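Local coordinates for malonyl CoA-acyl carrier protein transacylase (Mycobacterium tuberculosis, PDB 2QC3) that catalyses the transfer of the malonyl group from malonyl-CoA to holo-acyl carrier protein, a step of fatty acid biosynthesis, at residues A[3-8]-A[79-84]; A[86-91]-A[100-105]; A[142-147]-A[152-157]; A[156-159]-A[163-166]. All coordinates share one frame; numbering follows the deposited sequence.

Interaction 1. Residues A[3-8]-A[79-84]; sequences IALLAP and CVLAGK
Where Ile-3 faces Lys-84 the two backbones make their nearest approach, yet the CA atoms remain 7.5 Å apart and no hydrogen bond runs between strand 3-7 and residues 79-84. Side chains alone bridge the gap. Leu-5 and Leu-81 reach toward each other tip to tip, CD2 of Leu-5 lying 4.1 Å from CD1 of Leu-81. Each leucine carries CG opposite its own carbonyl carbon (chi1 -55° and -59°), which helps bring one methyl of each against the other. At the other touching pair, CD1 of Ile-3 rests 4.3 Å from CB of Lys-84, the aliphatic root of a side chain whose extended tail leads off to the carbonyl O of Ala-301. The same ammonium makes a weak bond to Val-80 O. Residues 79-84 hold their shape through two overlapping turns, type I from Cys-79 to Ala-82 and type II from Leu-81 to Lys-84, the second closed by Lys-84 N on Leu-81 O at 3.0 Å. Leu-81 also packs on Leu-75 of helix 57-77, and Leu-5 on Ile-101. Leu-81 and the root of Lys-84 thus cover Leu-5 and Ile-3 on one side of an interior strand of the parallel sheet, through carbon contacts that are non-directional.

Interaction 2. Residues A[86-91]-A[100-105]; sequences VIVAGH and AIAGVI
No ring, amide or guanidinium meets the other segment where Val-88 packs against Ile-101 and Ala-102; there are no faces or edges to match, only methyl groups and a branched carbon. Val-88 of strand 86-90 uses both its branches. CG1 of Val-88, opposite the backbone N (chi1 -166°), lies 3.9 Å from CG2 of Ile-101, while CG2 of Val-88 is 4.0 Å from that same Ile-101 methyl and 4.1 Å from CB of Ala-102. The CG2 branch of Ile-101 thus sits against both prongs of the valine, the two side chains crossing obliquely. The short Ala-102 lets the backbones approach, its CA standing 6.4 Å from that of Val-88. Just beyond, the helix ends in a Schellman motif with Gly-103 at C-prime (phi 73°): Gly-103 N bonds to Ala-100 O, and Val-104 N to Tyr-99 O. Leu-222 of the neighbouring strand touches both Val-88 and Ala-102, and Ala-98 touches Val-88. Strand 86-90 leads through a turn bearing Ser-92, the probable nucleophile, into helix 94-101, an arrangement consistent with a nucleophile elbow. No hydrogen bond links the two segments, so this part of the helix-to-sheet contact rests on apolar packing.

Interaction 3. Residues A[142-147]-A[152-157]; sequences EVLSRL and LVPANR
Leu-144 points its two methyls at different partners across the contact between helix 142-147 and strand 153-157. CD1 of Leu-144 lies over one face of the Arg-157 guanidinium, 3.3 Å above its plane and displaced toward the rim, with NH1 of Arg-157 at 3.5 Å. The arginine arrives from the opposite direction, and bends at chi2 and chi3 (-61° and -62°) fold its chain back so that the flat group lies against the methyl. CD2 of Leu-144 touches CB of Pro-154 at 3.9 Å, the leucine and the proline ring crossing at about a right angle. One turn on, Leu-147 reaches the same proline: CD1 of Leu-147 is 4.0 Å from Pro-154 CB, so that this one carbon is touched by both leucines. Leu-147 also crosses Leu-152 nearly perpendicularly, CB to CB 4.2 Å, beside the one hydrogen bond across the contact, Leu-152 N to Leu-147 O at 2.8 Å. Helices 140-149 and 169-177 supply the layer on this side, Leu-152 packing on Leu-172 and Leu-175. Helix and strand axes run at 117°, 8.6 Å apart. The arrangement is the first alpha-beta connection of a ferredoxin-like subdomain, as in other FabD acyltransferases.

Interaction 4. Residues A[156-159]-A[163-166]; sequences NRNA and IVAA
Asn-156 and Val-164 form the tight end of this antiparallel pairing, a hydrogen-bonded pair in which Val-164 N reaches Asn-156 O at 3.1 Å and Asn-156 N reaches Val-164 O at 3.3 Å. Their side chains run side by side on one face of the sheet, with CB of Asn-156 only 3.3 Å from CB of Val-164, a closeness to be taken with caution at this resolution. On the other face, CG1 of Ile-163 lies alongside the folded Arg-157, 3.9 Å from its NE, in the non-hydrogen-bonded position. Toward the hairpin turn the fit is looser: ND2 of the partly exposed Asn-158 stands 4.0 Å from CG2 of Val-164, and CD1 of Ile-163 is 4.1 Å from Ala-159 O. There a classic beta bulge sets Asn-158 and Ala-159 both opposite Gln-162. Arg-157, partly exposed as well, has Glu-140 as a long, weak ionic partner. Asn-156 carries the contact toward the active centre, its side chain lying about 4 Å from that of His-195 and about 5 Å from that of Ser-92, and its OD1 bonding weakly to His-91 NE2. The two backbone bonds hold the Asn-156 main chain, with Val-164 flanking its side chain, and probably help place its amide beside those residues.

Overall arrangement
From the N terminus, interaction 1 closes the longest excursion, joining strand 2-7 to the turns after helix 57-77 across some 70 largely helical residues. Interaction 2 then opens on strand 86-90, the neighbour of strand 2-7 in the parallel sheet, and closes a short loop through helix 94-101. The two touch through backbone pairing of Ala-7 with Ala-89 and His-91. Interactions 3 and 4 lie in the smaller subdomain: the first closes a tight helix-to-strand link, the second a hairpin. None nests within another; 1, 2 and 3 follow in series, and 4 starts on Asn-156 and Arg-157, where 3 ends. His-91 against Asn-156 and Asn-158 bridges the two parts of the fold.

Interaction 1. Residues A[3-8]-A[79-84]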
loop_
_atom_site.group_PDB
_atom_site.type_symbol
_atom_site.label_atom_id
_atom_site.label_comp_id
_atom_site.label_asym_id
_atom_site.label_seq_id
_atom_site.Cartn_x
_atom_site.Cartn_y
_atom_site.Cartn_z
ATOM N N ILE A 3 -0.217 17.878 -7.054
ATOM C CA ILE A 3 0.557 17.239 -5.993
ATOM C C ILE A 3 0.213 15.753 -5.924
ATOM O O ILE A 3 -0.960 15.377 -5.857
ATOM C CB ILE A 3 0.269 17.871 -4.609
ATOM C CG1 ILE A 3 0.757 19.322 -4.571
ATOM C CG2 ILE A 3 0.977 17.080 -3.523
ATOM C CD1 ILE A 3 -0.028 20.264 -5.440
ATOM N N ALA A 4 1.234 14.905 -5.963
ATOM C CA ALA A 4 1.010 13.465 -5.897
ATOM C C ALA A 4 0.976 13.006 -4.450
ATOM O O ALA A 4 1.917 13.241 -3.696
ATOM C CB ALA A 4 2.106 12.720 -6.653
ATOM N N LEU A 5 -0.119 12.363 -4.062
ATOM C CA LEU A 5 -0.257 11.859 -2.704
ATOM C C LEU A 5 -0.110 10.340 -2.786
ATOM O O LEU A 5 -0.941 9.662 -3.397
ATOM C CB LEU A 5 -1.625 12.248 -2.128
ATOM C CG LEU A 5 -1.994 13.740 -2.131
ATOM C CD1 LEU A 5 -3.311 13.928 -1.386
ATOM C CD2 LEU A 5 -0.898 14.573 -1.479
ATOM N N LEU A 6 0.950 9.812 -2.179
ATOM C CA LEU A 6 1.217 8.377 -2.221
ATOM C C LEU A 6 1.049 7.697 -0.874
ATOM O O LEU A 6 1.613 8.141 0.127
ATOM C CB LEU A 6 2.638 8.120 -2.734
ATOM C CG LEU A 6 3.095 8.944 -3.946
ATOM C CD1 LEU A 6 4.498 8.508 -4.361
ATOM C CD2 LEU A 6 2.120 8.762 -5.095
ATOM N N ALA A 7 0.281 6.611 -0.860
ATOM C CA ALA A 7 0.029 5.855 0.364
ATOM C C ALA A 7 0.827 4.553 0.348
ATOM O O ALA A 7 0.661 3.719 -0.542
ATOM C CB ALA A 7 -1.471 5.563 0.505
ATOM N N PRO A 8 1.702 4.361 1.350
ATOM C CA PRO A 8 2.541 3.166 1.469
ATOM C C PRO A 8 1.810 1.867 1.787
ATOM O O PRO A 8 0.691 1.876 2.308
ATOM C CB PRO A 8 3.527 3.554 2.569
ATOM C CG PRO A 8 2.679 4.403 3.475
ATOM C CD PRO A 8 1.952 5.289 2.470
ATOM N N CYS A 79 -6.585 22.134 6.399
ATOM C CA CYS A 79 -6.912 22.577 5.046
ATOM C C CYS A 79 -5.680 23.004 4.238
ATOM O O CYS A 79 -5.801 23.753 3.269
ATOM C CB CYS A 79 -7.906 23.743 5.103
ATOM S SG CYS A 79 -9.451 23.383 5.973
ATOM N N VAL A 80 -4.506 22.517 4.628
ATOM C CA VAL A 80 -3.259 22.865 3.949
ATOM C C VAL A 80 -3.308 22.648 2.438
ATOM O O VAL A 80 -2.711 23.408 1.678
ATOM C CB VAL A 80 -2.067 22.059 4.523
ATOM C CG1 VAL A 80 -0.796 22.379 3.759
ATOM C CG2 VAL A 80 -1.894 22.371 5.993
ATOM N N LEU A 81 -4.017 21.613 2.002
ATOM C CA LEU A 81 -4.109 21.319 0.578
ATOM C C LEU A 81 -5.449 21.703 -0.038
ATOM O O LEU A 81 -5.703 21.410 -1.205
ATOM C CB LEU A 81 -3.835 19.833 0.329
ATOM C CG LEU A 81 -2.464 19.333 0.791
ATOM C CD1 LEU A 81 -2.326 17.857 0.457
ATOM C CD2 LEU A 81 -1.357 20.148 0.126
ATOM N N ALA A 82 -6.311 22.345 0.745
ATOM C CA ALA A 82 -7.612 22.768 0.232
ATOM C C ALA A 82 -7.372 23.754 -0.882
ATOM O O ALA A 82 -6.798 24.815 -0.663
ATOM C CB ALA A 82 -8.422 23.449 1.303
ATOM N N GLY A 83 -7.811 23.418 -2.081
ATOM C CA GLY A 83 -7.633 24.350 -3.171
ATOM C C GLY A 83 -6.588 23.928 -4.171
ATOM O O GLY A 83 -6.475 24.533 -5.233
ATOM N N LYS A 84 -5.842 22.878 -3.840
ATOM C CA LYS A 84 -4.788 22.373 -4.713
ATOM C C LYS A 84 -5.161 21.040 -5.358
ATOM O O LYS A 84 -5.646 20.133 -4.685
ATOM C CB LYS A 84 -3.499 22.199 -3.909
ATOM C CG LYS A 84 -3.036 23.465 -3.211
ATOM C CD LYS A 84 -1.865 23.180 -2.292
ATOM C CE LYS A 84 -1.418 24.434 -1.563
ATOM N NZ LYS A 84 -0.333 24.140 -0.586
#

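Interaction 2. Residues A[86-91]-A[100-105]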
loop_
_atom_site.group_PDB
_atom_site.type_symbol
_atom_site.label_atom_id
_atom_site.label_comp_id
_atom_site.label_asym_id
_atom_site.label_seq_id
_atom_site.Cartn_x
_atom_site.Cartn_y
_atom_site.Cartn_z
ATOM N N VAL A 86 -4.813 17.377 -6.794
ATOM C CA VAL A 86 -3.988 16.241 -6.441
ATOM C C VAL A 86 -4.295 15.005 -7.282
ATOM O O VAL A 86 -5.327 14.918 -7.946
ATOM C CB VAL A 86 -4.179 15.872 -4.956
ATOM C CG1 VAL A 86 -3.882 17.072 -4.073
ATOM C CG2 VAL A 86 -5.604 15.370 -4.724
ATOM N N ILE A 87 -3.368 14.058 -7.258
ATOM C CA ILE A 87 -3.530 12.794 -7.957
ATOM C C ILE A 87 -3.153 11.823 -6.837
ATOM O O ILE A 87 -2.116 11.990 -6.193
ATOM C CB ILE A 87 -2.568 12.695 -9.174
ATOM C CG1 ILE A 87 -3.029 11.587 -10.124
ATOM C CG2 ILE A 87 -1.141 12.471 -8.715
ATOM C CD1 ILE A 87 -3.148 10.236 -9.494
ATOM N N VAL A 88 -4.014 10.845 -6.569
ATOM C CA VAL A 88 -3.773 9.897 -5.483
ATOM C C VAL A 88 -3.406 8.501 -5.959
ATOM O O VAL A 88 -3.917 8.021 -6.969
ATOM C CB VAL A 88 -5.025 9.784 -4.571
ATOM C CG1 VAL A 88 -4.678 9.079 -3.265
ATOM C CG2 VAL A 88 -5.598 11.161 -4.300
ATOM N N ALA A 89 -2.519 7.847 -5.214
ATOM C CA ALA A 89 -2.100 6.487 -5.541
ATOM C C ALA A 89 -1.543 5.792 -4.302
ATOM O O ALA A 89 -0.871 6.426 -3.480
ATOM C CB ALA A 89 -1.051 6.504 -6.645
ATOM N N GLY A 90 -1.829 4.500 -4.165
ATOM C CA GLY A 90 -1.321 3.754 -3.035
ATOM C C GLY A 90 -0.724 2.440 -3.508
ATOM O O GLY A 90 -1.057 1.929 -4.562
ATOM N N HIS A 91 0.178 1.894 -2.710
ATOM C CA HIS A 91 0.803 0.636 -3.049
ATOM C C HIS A 91 0.241 -0.489 -2.199
ATOM O O HIS A 91 0.289 -0.426 -0.976
ATOM C CB HIS A 91 2.335 0.743 -2.906
ATOM C CG HIS A 91 3.070 -0.533 -3.218
ATOM N ND1 HIS A 91 3.939 -0.654 -4.286
ATOM C CD2 HIS A 91 3.012 -1.758 -2.646
ATOM C CE1 HIS A 91 4.375 -1.901 -4.360
ATOM N NE2 HIS A 91 3.826 -2.593 -3.377
ATOM N N ALA A 100 -9.601 6.263 0.540
ATOM C CA ALA A 100 -10.178 7.160 1.530
ATOM C C ALA A 100 -9.685 8.582 1.268
ATOM O O ALA A 100 -10.442 9.543 1.378
ATOM C CB ALA A 100 -9.787 6.715 2.939
ATOM N N ILE A 101 -8.411 8.717 0.914
ATOM C CA ILE A 101 -7.867 10.037 0.638
ATOM C C ILE A 101 -8.619 10.644 -0.543
ATOM O O ILE A 101 -8.981 11.818 -0.516
ATOM C CB ILE A 101 -6.352 9.958 0.345
ATOM C CG1 ILE A 101 -5.603 9.661 1.652
ATOM C CG2 ILE A 101 -5.856 11.267 -0.283
ATOM C CD1 ILE A 101 -4.131 9.281 1.469
ATOM N N ALA A 102 -8.882 9.824 -1.558
ATOM C CA ALA A 102 -9.595 10.271 -2.750
ATOM C C ALA A 102 -11.111 10.318 -2.567
ATOM O O ALA A 102 -11.847 10.486 -3.541
ATOM C CB ALA A 102 -9.239 9.377 -3.937
ATOM N N GLY A 103 -11.572 10.146 -1.329
ATOM C CA GLY A 103 -12.994 10.221 -1.037
ATOM C C GLY A 103 -13.918 9.091 -1.459
ATOM O O GLY A 103 -15.137 9.255 -1.447
ATOM N N VAL A 104 -13.365 7.937 -1.811
ATOM C CA VAL A 104 -14.204 6.822 -2.225
ATOM C C VAL A 104 -14.848 6.138 -1.026
ATOM O O VAL A 104 -15.989 5.689 -1.102
ATOM C CB VAL A 104 -13.387 5.801 -3.040
ATOM C CG1 VAL A 104 -14.223 4.563 -3.338
ATOM C CG2 VAL A 104 -12.933 6.445 -4.339
ATOM N N ILE A 105 -14.113 6.069 0.082
ATOM C CA ILE A 105 -14.607 5.432 1.298
ATOM C C ILE A 105 -14.231 6.236 2.541
ATOM O O ILE A 105 -13.231 6.955 2.543
ATOM C CB ILE A 105 -14.029 4.000 1.456
ATOM C CG1 ILE A 105 -12.500 4.048 1.396
ATOM C CG2 ILE A 105 -14.584 3.082 0.371
ATOM C CD1 ILE A 105 -11.830 2.681 1.532
#

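Interaction 3. Residues A[142-147]-A[152-157]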
loop_
_atom_site.group_PDB
_atom_site.type_symbol
_atom_site.label_atom_id
_atom_site.label_comp_id
_atom_site.label_asym_id
_atom_site.label_seq_id
_atom_site.Cartn_x
_atom_site.Cartn_y
_atom_site.Cartn_z
ATOM N N GLU A 142 15.540 -11.613 -18.679
ATOM C CA GLU A 142 16.008 -12.853 -18.075
ATOM C C GLU A 142 15.382 -13.119 -16.700
ATOM O O GLU A 142 15.003 -14.246 -16.396
ATOM C CB GLU A 142 17.529 -12.835 -17.961
ATOM C CG GLU A 142 18.227 -12.732 -19.310
ATOM C CD GLU A 142 17.756 -13.795 -20.289
ATOM O OE1 GLU A 142 17.796 -14.994 -19.931
ATOM O OE2 GLU A 142 17.347 -13.436 -21.417
ATOM N N VAL A 143 15.275 -12.089 -15.870
ATOM C CA VAL A 143 14.675 -12.256 -14.552
ATOM C C VAL A 143 13.202 -12.658 -14.692
ATOM O O VAL A 143 12.779 -13.677 -14.148
ATOM C CB VAL A 143 14.777 -10.958 -13.710
ATOM C CG1 VAL A 143 13.855 -11.032 -12.503
ATOM C CG2 VAL A 143 16.210 -10.767 -13.234
ATOM N N LEU A 144 12.432 -11.872 -15.438
ATOM C CA LEU A 144 11.017 -12.172 -15.612
ATOM C C LEU A 144 10.836 -13.562 -16.202
ATOM O O LEU A 144 10.058 -14.358 -15.686
ATOM C CB LEU A 144 10.345 -11.101 -16.476
ATOM C CG LEU A 144 10.190 -9.779 -15.706
ATOM C CD1 LEU A 144 9.613 -8.694 -16.587
ATOM C CD2 LEU A 144 9.287 -10.012 -14.505
ATOM N N SER A 145 11.579 -13.856 -17.263
ATOM C CA SER A 145 11.533 -15.163 -17.906
ATOM C C SER A 145 11.822 -16.269 -16.894
ATOM O O SER A 145 11.139 -17.293 -16.860
ATOM C CB SER A 145 12.566 -15.221 -19.029
ATOM O OG SER A 145 12.758 -16.546 -19.481
ATOM N N ARG A 146 12.836 -16.063 -16.063
ATOM C CA ARG A 146 13.169 -17.064 -15.069
ATOM C C ARG A 146 12.001 -17.263 -14.108
ATOM O O ARG A 146 11.705 -18.388 -13.722
ATOM C CB ARG A 146 14.427 -16.664 -14.293
ATOM C CG ARG A 146 14.873 -17.710 -13.267
ATOM C CD ARG A 146 15.057 -19.078 -13.921
ATOM N NE ARG A 146 15.446 -20.114 -12.968
ATOM C CZ ARG A 146 15.504 -21.413 -13.256
ATOM N NH1 ARG A 146 15.193 -21.840 -14.475
ATOM N NH2 ARG A 146 15.884 -22.283 -12.332
ATOM N N LEU A 147 11.332 -16.176 -13.729
ATOM C CA LEU A 147 10.200 -16.291 -12.816
ATOM C C LEU A 147 9.108 -17.201 -13.385
ATOM O O LEU A 147 8.591 -18.066 -12.682
ATOM C CB LEU A 147 9.601 -14.912 -12.490
ATOM C CG LEU A 147 10.468 -13.835 -11.819
ATOM C CD1 LEU A 147 9.553 -12.723 -11.279
ATOM C CD2 LEU A 147 11.282 -14.429 -10.679
ATOM N N LEU A 152 6.657 -18.661 -10.696
ATOM C CA LEU A 152 6.614 -17.540 -9.775
ATOM C C LEU A 152 5.944 -16.366 -10.477
ATOM O O LEU A 152 6.075 -16.194 -11.689
ATOM C CB LEU A 152 8.025 -17.143 -9.349
ATOM C CG LEU A 152 8.772 -18.183 -8.511
ATOM C CD1 LEU A 152 10.234 -17.770 -8.366
ATOM C CD2 LEU A 152 8.098 -18.323 -7.150
ATOM N N VAL A 153 5.232 -15.558 -9.707
ATOM C CA VAL A 153 4.548 -14.399 -10.247
ATOM C C VAL A 153 5.271 -13.095 -9.904
ATOM O O VAL A 153 5.809 -12.949 -8.802
ATOM C CB VAL A 153 3.107 -14.294 -9.669
ATOM C CG1 VAL A 153 2.436 -13.028 -10.155
ATOM C CG2 VAL A 153 2.287 -15.515 -10.076
ATOM N N PRO A 154 5.352 -12.161 -10.869
ATOM C CA PRO A 154 6.010 -10.893 -10.547
ATOM C C PRO A 154 4.882 -10.103 -9.871
ATOM O O PRO A 154 4.247 -9.240 -10.487
ATOM C CB PRO A 154 6.399 -10.337 -11.918
ATOM C CG PRO A 154 5.374 -10.920 -12.833
ATOM C CD PRO A 154 5.226 -12.333 -12.327
ATOM N N ALA A 155 4.625 -10.444 -8.609
ATOM C CA ALA A 155 3.553 -9.830 -7.833
ATOM C C ALA A 155 3.701 -8.323 -7.671
ATOM O O ALA A 155 2.726 -7.625 -7.424
ATOM C CB ALA A 155 3.433 -10.519 -6.459
ATOM N N ASN A 156 4.927 -7.830 -7.805
ATOM C CA ASN A 156 5.192 -6.397 -7.728
ATOM C C ASN A 156 6.103 -6.028 -8.897
ATOM O O ASN A 156 7.088 -6.725 -9.163
ATOM C CB ASN A 156 5.952 -6.007 -6.454
ATOM C CG ASN A 156 5.064 -5.784 -5.239
ATOM O OD1 ASN A 156 5.476 -5.088 -4.307
ATOM N ND2 ASN A 156 3.876 -6.381 -5.219
ATOM N N ARG A 157 5.742 -4.970 -9.618
ATOM C CA ARG A 157 6.571 -4.423 -10.690
ATOM C C ARG A 157 6.654 -2.994 -10.159
ATOM O O ARG A 157 5.741 -2.194 -10.353
ATOM C CB ARG A 157 5.869 -4.447 -12.059
ATOM C CG ARG A 157 5.723 -5.844 -12.714
ATOM C CD ARG A 157 7.068 -6.513 -12.996
ATOM N NE ARG A 157 7.908 -5.769 -13.938
ATOM C CZ ARG A 157 7.822 -5.834 -15.266
ATOM N NH1 ARG A 157 6.923 -6.618 -15.860
ATOM N NH2 ARG A 157 8.652 -5.111 -16.009
#

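Interaction 4. Residues A[156-159]-A[163-166]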
loop_
_atom_site.group_PDB
_atom_site.type_symbol
_atom_site.label_atom_id
_atom_site.label_comp_id
_atom_site.label_asym_id
_atom_site.label_seq_id
_atom_site.Cartn_x
_atom_site.Cartn_y
_atom_site.Cartn_z
ATOM N N ASN A 156 4.927 -7.830 -7.805
ATOM C CA ASN A 156 5.192 -6.397 -7.728
ATOM C C ASN A 156 6.103 -6.028 -8.897
ATOM O O ASN A 156 7.088 -6.725 -9.163
ATOM C CB ASN A 156 5.952 -6.007 -6.454
ATOM C CG ASN A 156 5.064 -5.784 -5.239
ATOM O OD1 ASN A 156 5.476 -5.088 -4.307
ATOM N ND2 ASN A 156 3.876 -6.381 -5.219
ATOM N N ARG A 157 5.742 -4.970 -9.618
ATOM C CA ARG A 157 6.571 -4.423 -10.690
ATOM C C ARG A 157 6.654 -2.994 -10.159
ATOM O O ARG A 157 5.741 -2.194 -10.353
ATOM C CB ARG A 157 5.869 -4.447 -12.059
ATOM C CG ARG A 157 5.723 -5.844 -12.714
ATOM C CD ARG A 157 7.068 -6.513 -12.996
ATOM N NE ARG A 157 7.908 -5.769 -13.938
ATOM C CZ ARG A 157 7.822 -5.834 -15.266
ATOM N NH1 ARG A 157 6.923 -6.618 -15.860
ATOM N NH2 ARG A 157 8.652 -5.111 -16.009
ATOM N N ASN A 158 7.745 -2.680 -9.470
ATOM C CA ASN A 158 7.901 -1.366 -8.860
ATOM C C ASN A 158 8.676 -0.318 -9.651
ATOM O O ASN A 158 8.380 0.872 -9.551
ATOM C CB ASN A 158 8.512 -1.528 -7.468
ATOM C CG ASN A 158 7.606 -2.292 -6.527
ATOM O OD1 ASN A 158 6.396 -2.087 -6.523
ATOM N ND2 ASN A 158 8.189 -3.166 -5.710
ATOM N N ALA A 159 9.662 -0.764 -10.424
ATOM C CA ALA A 159 10.483 0.113 -11.256
ATOM C C ALA A 159 11.444 -0.778 -12.038
ATOM O O ALA A 159 11.548 -1.974 -11.761
ATOM C CB ALA A 159 11.273 1.099 -10.371
ATOM N N ILE A 163 11.688 -5.665 -8.829
ATOM C CA ILE A 163 10.540 -6.560 -8.878
ATOM C C ILE A 163 10.456 -7.392 -7.602
ATOM O O ILE A 163 11.438 -7.536 -6.868
ATOM C CB ILE A 163 10.643 -7.540 -10.079
ATOM C CG1 ILE A 163 10.643 -6.767 -11.398
ATOM C CG2 ILE A 163 9.478 -8.524 -10.071
ATOM C CD1 ILE A 163 11.925 -6.018 -11.665
ATOM N N VAL A 164 9.265 -7.906 -7.329
ATOM C CA VAL A 164 9.066 -8.774 -6.188
ATOM C C VAL A 164 8.421 -10.032 -6.759
ATOM O O VAL A 164 7.362 -9.973 -7.389
ATOM C CB VAL A 164 8.142 -8.158 -5.117
ATOM C CG1 VAL A 164 7.896 -9.185 -4.014
ATOM C CG2 VAL A 164 8.775 -6.892 -4.521
ATOM N N ALA A 165 9.088 -11.166 -6.573
ATOM C CA ALA A 165 8.572 -12.431 -7.057
ATOM C C ALA A 165 7.765 -13.063 -5.936
ATOM O O ALA A 165 8.071 -12.871 -4.759
ATOM C CB ALA A 165 9.720 -13.342 -7.462
ATOM N N ALA A 166 6.733 -13.813 -6.297
ATOM C CA ALA A 166 5.904 -14.473 -5.297
ATOM C C ALA A 166 5.375 -15.804 -5.801
ATOM O O ALA A 166 5.106 -15.976 -6.988
ATOM C CB ALA A 166 4.750 -13.563 -4.889
#